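Uridylate kinase (Bacillus anthracis, PDB 2JJX) catalyses the ATP-dependent phosphorylation of UMP to UDP in pyrimidine biosynthesis and binds ATP at an allosteric nucleotide site. Local coordinates at residues 164-169 and 219-224; 16-21 and 148-153. One frame throughout, in Å; residues are numbered along the deposited sequence.

Contact 1 (164-169 and 219-224); sequences AILVAK and PAHVFN
L166 meets two aromatic side chains of strand 220-224. Its CD2 approaches H221 CD2 obliquely, at 3.9 Å, the two side chains running alongside each other in the same direction, while its CB sits in the plane of the F223 ring at the edge, 3.5 Å from CE1. F223 CG stands between the backbone N and the carbonyl carbon (chi1 59°), and the end of the side chain comes nearer the neighbouring strand. A168 CA then lies over one face as a CH-pi contact, 4.2 Å from the F223 ring centroid and offset toward the rim. Helix 230-235 covers this layer through M231, V230 and I234, and H221 NE2 is hydrogen-bonded to the hydroxyl of Y12.

On the other face aliphatic side chains meet. I165 CG2 touches A220 CB at 3.5 Å, and the methyls V167 CG2 and V222 CG2 approach to 3.7 Å with their side chains crossing obliquely. Farther along, CG of K169 passes V222 CG1.

Between the two layers the backbones pair in register, from I165 with A220 to K169 with N224. Four hydrogen bonds join them, among them V167 N to H221 O at 2.7 Å and K169 N to F223 O at 2.8 Å. With axes 19° apart, this is a parallel strand pair in the central alpha/beta sheet of the amino acid kinase fold.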
loop_
_atom_site.group_PDB
_atom_site.type_symbol
_atom_site.label_atom_id
_atom_site.label_comp_id
_atom_site.label_asym_id
_atom_site.label_seq_id
_atom_site.Cartn_x
_atom_site.Cartn_y
_atom_site.Cartn_z
ATOM N N ALA A 164 -11.690 26.178 17.460
ATOM C CA ALA A 164 -10.538 26.821 18.071
ATOM C C ALA A 164 -9.383 25.825 18.203
ATOM O O ALA A 164 -9.598 24.621 18.139
ATOM C CB ALA A 164 -10.916 27.380 19.400
ATOM N N ILE A 165 -8.156 26.326 18.337
ATOM C CA ILE A 165 -7.013 25.466 18.590
ATOM C C ILE A 165 -6.445 25.881 19.930
ATOM O O ILE A 165 -6.114 27.037 20.131
ATOM C CB ILE A 165 -5.936 25.479 17.497
ATOM C CG1 ILE A 165 -4.865 24.459 17.855
ATOM C CG2 ILE A 165 -5.242 26.795 17.446
ATOM C CD1 ILE A 165 -3.598 24.601 17.055
ATOM N N LEU A 166 -6.429 24.966 20.887
ATOM C CA LEU A 166 -5.890 25.294 22.190
ATOM C C LEU A 166 -4.462 24.786 22.225
ATOM O O LEU A 166 -4.205 23.608 22.033
ATOM C CB LEU A 166 -6.749 24.686 23.302
ATOM C CG LEU A 166 -8.263 24.710 23.110
ATOM C CD1 LEU A 166 -8.830 23.576 23.933
ATOM C CD2 LEU A 166 -8.840 26.015 23.567
ATOM N N VAL A 167 -3.529 25.724 22.290
ATOM C CA VAL A 167 -2.121 25.392 22.320
ATOM C C VAL A 167 -1.585 25.412 23.749
ATOM O O VAL A 167 -1.338 26.466 24.345
ATOM C CB VAL A 167 -1.341 26.241 21.341
ATOM C CG1 VAL A 167 -2.257 27.240 20.675
ATOM C CG2 VAL A 167 -0.163 26.914 22.014
ATOM N N ALA A 168 -1.574 24.233 24.350
ATOM C CA ALA A 168 -1.118 24.089 25.717
ATOM C C ALA A 168 0.386 24.317 25.888
ATOM O O ALA A 168 1.213 23.666 25.254
ATOM C CB ALA A 168 -1.515 22.720 26.241
ATOM N N LYS A 169 0.728 25.230 26.788
ATOM C CA LYS A 169 2.116 25.542 27.118
ATOM C C LYS A 169 2.356 25.060 28.547
ATOM O O LYS A 169 1.406 24.909 29.332
ATOM C CB LYS A 169 2.352 27.060 27.080
ATOM C CG LYS A 169 2.750 27.623 25.718
ATOM C CD LYS A 169 2.889 26.516 24.683
ATOM C CE LYS A 169 3.773 26.956 23.519
ATOM N NZ LYS A 169 3.653 28.423 23.299
ATOM N N PRO A 219 -9.139 30.443 15.668
ATOM C CA PRO A 219 -8.657 31.190 16.829
ATOM C C PRO A 219 -7.718 30.257 17.606
ATOM O O PRO A 219 -7.893 29.029 17.619
ATOM C CB PRO A 219 -9.937 31.467 17.639
ATOM C CG PRO A 219 -11.062 30.714 16.944
ATOM C CD PRO A 219 -10.602 30.445 15.523
ATOM N N ALA A 220 -6.714 30.826 18.259
ATOM C CA ALA A 220 -5.809 30.013 19.054
ATOM C C ALA A 220 -5.795 30.477 20.493
ATOM O O ALA A 220 -5.857 31.666 20.751
ATOM C CB ALA A 220 -4.404 30.069 18.486
ATOM N N HIS A 221 -5.609 29.545 21.423
ATOM C CA HIS A 221 -5.465 29.895 22.821
ATOM C C HIS A 221 -4.141 29.388 23.344
ATOM O O HIS A 221 -3.837 28.212 23.222
ATOM C CB HIS A 221 -6.612 29.326 23.640
ATOM C CG HIS A 221 -7.918 30.016 23.393
ATOM N ND1 HIS A 221 -8.361 31.060 24.175
ATOM C CD2 HIS A 221 -8.881 29.807 22.462
ATOM C CE1 HIS A 221 -9.531 31.478 23.724
ATOM N NE2 HIS A 221 -9.875 30.729 22.691
ATOM N N VAL A 222 -3.316 30.290 23.861
ATOM C CA VAL A 222 -2.051 29.893 24.465
ATOM C C VAL A 222 -2.222 30.062 25.970
ATOM O O VAL A 222 -2.725 31.082 26.447
ATOM C CB VAL A 222 -0.859 30.676 23.869
ATOM C CG1 VAL A 222 0.478 30.165 24.423
ATOM C CG2 VAL A 222 -0.874 30.572 22.341
ATOM N N PHE A 223 -1.928 29.005 26.716
ATOM C CA PHE A 223 -2.209 29.032 28.143
ATOM C C PHE A 223 -1.391 28.003 28.879
ATOM O O PHE A 223 -0.737 27.177 28.257
ATOM C CB PHE A 223 -3.688 28.726 28.377
ATOM C CG PHE A 223 -4.119 27.380 27.849
ATOM C CD1 PHE A 223 -4.717 27.257 26.602
ATOM C CD2 PHE A 223 -3.839 26.227 28.563
ATOM C CE1 PHE A 223 -5.032 26.013 26.103
ATOM C CE2 PHE A 223 -4.192 24.995 28.076
ATOM C CZ PHE A 223 -4.776 24.883 26.843
ATOM N N ASN A 224 -1.473 28.026 30.206
ATOM C CA ASN A 224 -0.719 27.102 31.067
ATOM C C ASN A 224 -1.416 25.751 31.230
ATOM O O ASN A 224 -2.309 25.613 32.067
ATOM C CB ASN A 224 -0.551 27.722 32.460
ATOM C CG ASN A 224 0.779 27.370 33.102
ATOM O OD1 ASN A 224 1.581 26.626 32.533
ATOM N ND2 ASN A 224 1.035 27.930 34.279
#

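Contact 2 (16-21 and 148-153)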
loop_
_atom_site.group_PDB
_atom_site.type_symbol
_atom_site.label_atom_id
_atom_site.label_comp_id
_atom_site.label_asym_id
_atom_site.label_seq_id
_atom_site.Cartn_x
_atom_site.Cartn_y
_atom_site.Cartn_z
ATOM N N LEU A 16 -9.238 21.521 18.785
ATOM C CA LEU A 16 -7.997 20.778 18.549
ATOM C C LEU A 16 -7.042 21.150 19.647
ATOM O O LEU A 16 -6.738 22.321 19.827
ATOM C CB LEU A 16 -7.340 21.177 17.216
ATOM C CG LEU A 16 -6.055 20.512 16.687
ATOM C CD1 LEU A 16 -4.854 20.634 17.609
ATOM C CD2 LEU A 16 -6.275 19.078 16.223
ATOM N N ILE A 17 -6.544 20.151 20.360
ATOM C CA ILE A 17 -5.574 20.416 21.399
ATOM C C ILE A 17 -4.152 20.109 20.947
ATOM O O ILE A 17 -3.843 18.995 20.558
ATOM C CB ILE A 17 -5.881 19.696 22.672
ATOM C CG1 ILE A 17 -7.250 20.118 23.197
ATOM C CG2 ILE A 17 -4.788 19.986 23.670
ATOM C CD1 ILE A 17 -7.849 19.124 24.209
ATOM N N LYS A 18 -3.281 21.108 21.006
ATOM C CA LYS A 18 -1.899 20.892 20.634
ATOM C C LYS A 18 -1.084 20.800 21.913
ATOM O O LYS A 18 -1.101 21.713 22.752
ATOM C CB LYS A 18 -1.386 21.999 19.707
ATOM C CG LYS A 18 0.033 22.444 19.989
ATOM C CD LYS A 18 0.972 21.919 18.930
ATOM C CE LYS A 18 2.265 22.730 18.939
ATOM N NZ LYS A 18 3.154 22.436 20.118
ATOM N N LEU A 19 -0.454 19.636 22.062
ATOM C CA LEU A 19 0.344 19.249 23.213
ATOM C C LEU A 19 1.764 18.964 22.737
ATOM O O LEU A 19 1.967 18.176 21.812
ATOM C CB LEU A 19 -0.198 17.910 23.722
ATOM C CG LEU A 19 -0.917 17.724 25.053
ATOM C CD1 LEU A 19 -0.491 18.842 25.973
ATOM C CD2 LEU A 19 -2.406 17.754 24.797
ATOM N N SER A 20 2.753 19.503 23.435
ATOM C CA SER A 20 4.143 19.214 23.110
ATOM C C SER A 20 4.504 17.891 23.764
ATOM O O SER A 20 3.949 17.536 24.794
ATOM C CB SER A 20 5.088 20.331 23.607
ATOM O OG SER A 20 5.989 20.755 22.583
ATOM N N GLY A 21 5.437 17.166 23.161
ATOM C CA GLY A 21 5.922 15.914 23.701
ATOM C C GLY A 21 6.531 16.071 25.076
ATOM O O GLY A 21 6.435 15.193 25.914
ATOM N N THR A 148 7.191 22.122 12.188
ATOM C CA THR A 148 7.055 21.819 13.606
ATOM C C THR A 148 5.661 21.247 13.851
ATOM O O THR A 148 4.784 21.297 12.995
ATOM C CB THR A 148 7.220 23.120 14.423
ATOM O OG1 THR A 148 8.496 23.707 14.157
ATOM C CG2 THR A 148 7.085 22.862 15.905
ATOM N N THR A 149 5.419 20.849 15.086
ATOM C CA THR A 149 4.110 20.384 15.519
ATOM C C THR A 149 3.023 21.449 15.310
ATOM O O THR A 149 1.860 21.121 15.121
ATOM C CB THR A 149 4.182 20.024 17.020
ATOM O OG1 THR A 149 5.311 19.177 17.269
ATOM C CG2 THR A 149 2.925 19.336 17.492
ATOM N N ASP A 150 3.380 22.723 15.460
ATOM C CA ASP A 150 2.421 23.825 15.393
ATOM C C ASP A 150 1.615 23.783 14.120
ATOM O O ASP A 150 0.393 23.823 14.166
ATOM C CB ASP A 150 3.123 25.185 15.450
ATOM C CG ASP A 150 4.062 25.321 16.643
ATOM O OD1 ASP A 150 4.116 24.416 17.505
ATOM O OD2 ASP A 150 4.760 26.352 16.725
ATOM N N TYR A 151 2.313 23.789 12.988
ATOM C CA TYR A 151 1.701 23.881 11.667
ATOM C C TYR A 151 0.689 22.802 11.336
ATOM O O TYR A 151 -0.423 23.113 10.905
ATOM C CB TYR A 151 2.766 23.968 10.564
ATOM C CG TYR A 151 2.169 24.145 9.187
ATOM C CD1 TYR A 151 1.737 25.399 8.755
ATOM C CD2 TYR A 151 1.857 23.047 8.407
ATOM C CE1 TYR A 151 1.049 25.558 7.563
ATOM C CE2 TYR A 151 1.177 23.188 7.207
ATOM C CZ TYR A 151 0.796 24.450 6.774
ATOM O OH TYR A 151 0.165 24.607 5.553
ATOM N N PRO A 152 1.106 21.521 11.407
ATOM C CA PRO A 152 0.180 20.428 11.115
ATOM C C PRO A 152 -1.040 20.413 12.004
ATOM O O PRO A 152 -2.029 19.735 11.722
ATOM C CB PRO A 152 1.011 19.189 11.469
ATOM C CG PRO A 152 2.442 19.625 11.434
ATOM C CD PRO A 152 2.485 21.095 11.112
ATOM N N SER A 153 -0.853 20.933 13.204
ATOM C CA SER A 153 -1.902 20.866 14.193
ATOM C C SER A 153 -2.933 21.904 13.817
ATOM O O SER A 153 -4.124 21.638 13.907
ATOM C CB SER A 153 -1.348 21.043 15.610
ATOM O OG SER A 153 -1.009 22.400 15.810
#
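K18 reaches from strand 14-19 to the N-terminal part of helix 150-160 and the residue leading into it, and its aliphatic chain packs against T149 and S153. The closest apolar approach is between K18 CD and the methyl CG2 of T149, 3.5 Å apart, the two side chains crossing at a slant. CG2 of T149 is anti to its own backbone N, with OG1 beside that N (chi1 -49°), which turns the methyl to the lysine methylenes. S153 comes in one turn on from T149: its OG lies 3.7 Å from K18 CD and 3.9 Å from K18 CB.

Beside this, L16 covers the buried end of the contact. Its CG, placed anti to the backbone N (chi1 -177°), rests 3.6 Å from the carbonyl oxygen of S153, and its CD1 comes to 4.1 Å from S153 CB. V57 of strand 53-58 and I165 of strand 164-169 also touch both L16 and S153, which makes this the compact side.

The looser side is at D150, which is only partly buried; T149, though partly exposed as well, packs closely through its methyl. K18 NZ lies near the D150 carboxylate, in a salt bridge to OD1 that is long, at 3.4 Å, and whose oxygen is uncertain in position. D150 OD2 accepts a hydrogen bond from D206 N, joining this end of the helix to the loop before helix 207-216.

K18, L19, S20 and G21 end the first strand of the amino acid kinase fold, a region that in UMP kinases probably borders the phosphate-transfer site. No hydrogen bond joins the two segments, and the chemistry is that of a lysine held mainly by van der Waals contact along its chain.

The two contacts lie side by side in the core, their centres 10 Å apart, and share one sheet. Strand 164-169 is the common neighbour, flanked by strand 14-19 on one side and strand 220-224 on the other. L166 joins them directly, with probable backbone hydrogen bonds to both L16 and K18, and I165 reaches S153 of the helix. Along the chain contact 2 is complete before contact 1 begins, and helix 150-160 leads into strand 164-169. Contact 2 thus packs a helix onto the sheet, whereas contact 1 adds the next strand to that sheet; together they build the central part of the amino acid kinase fold.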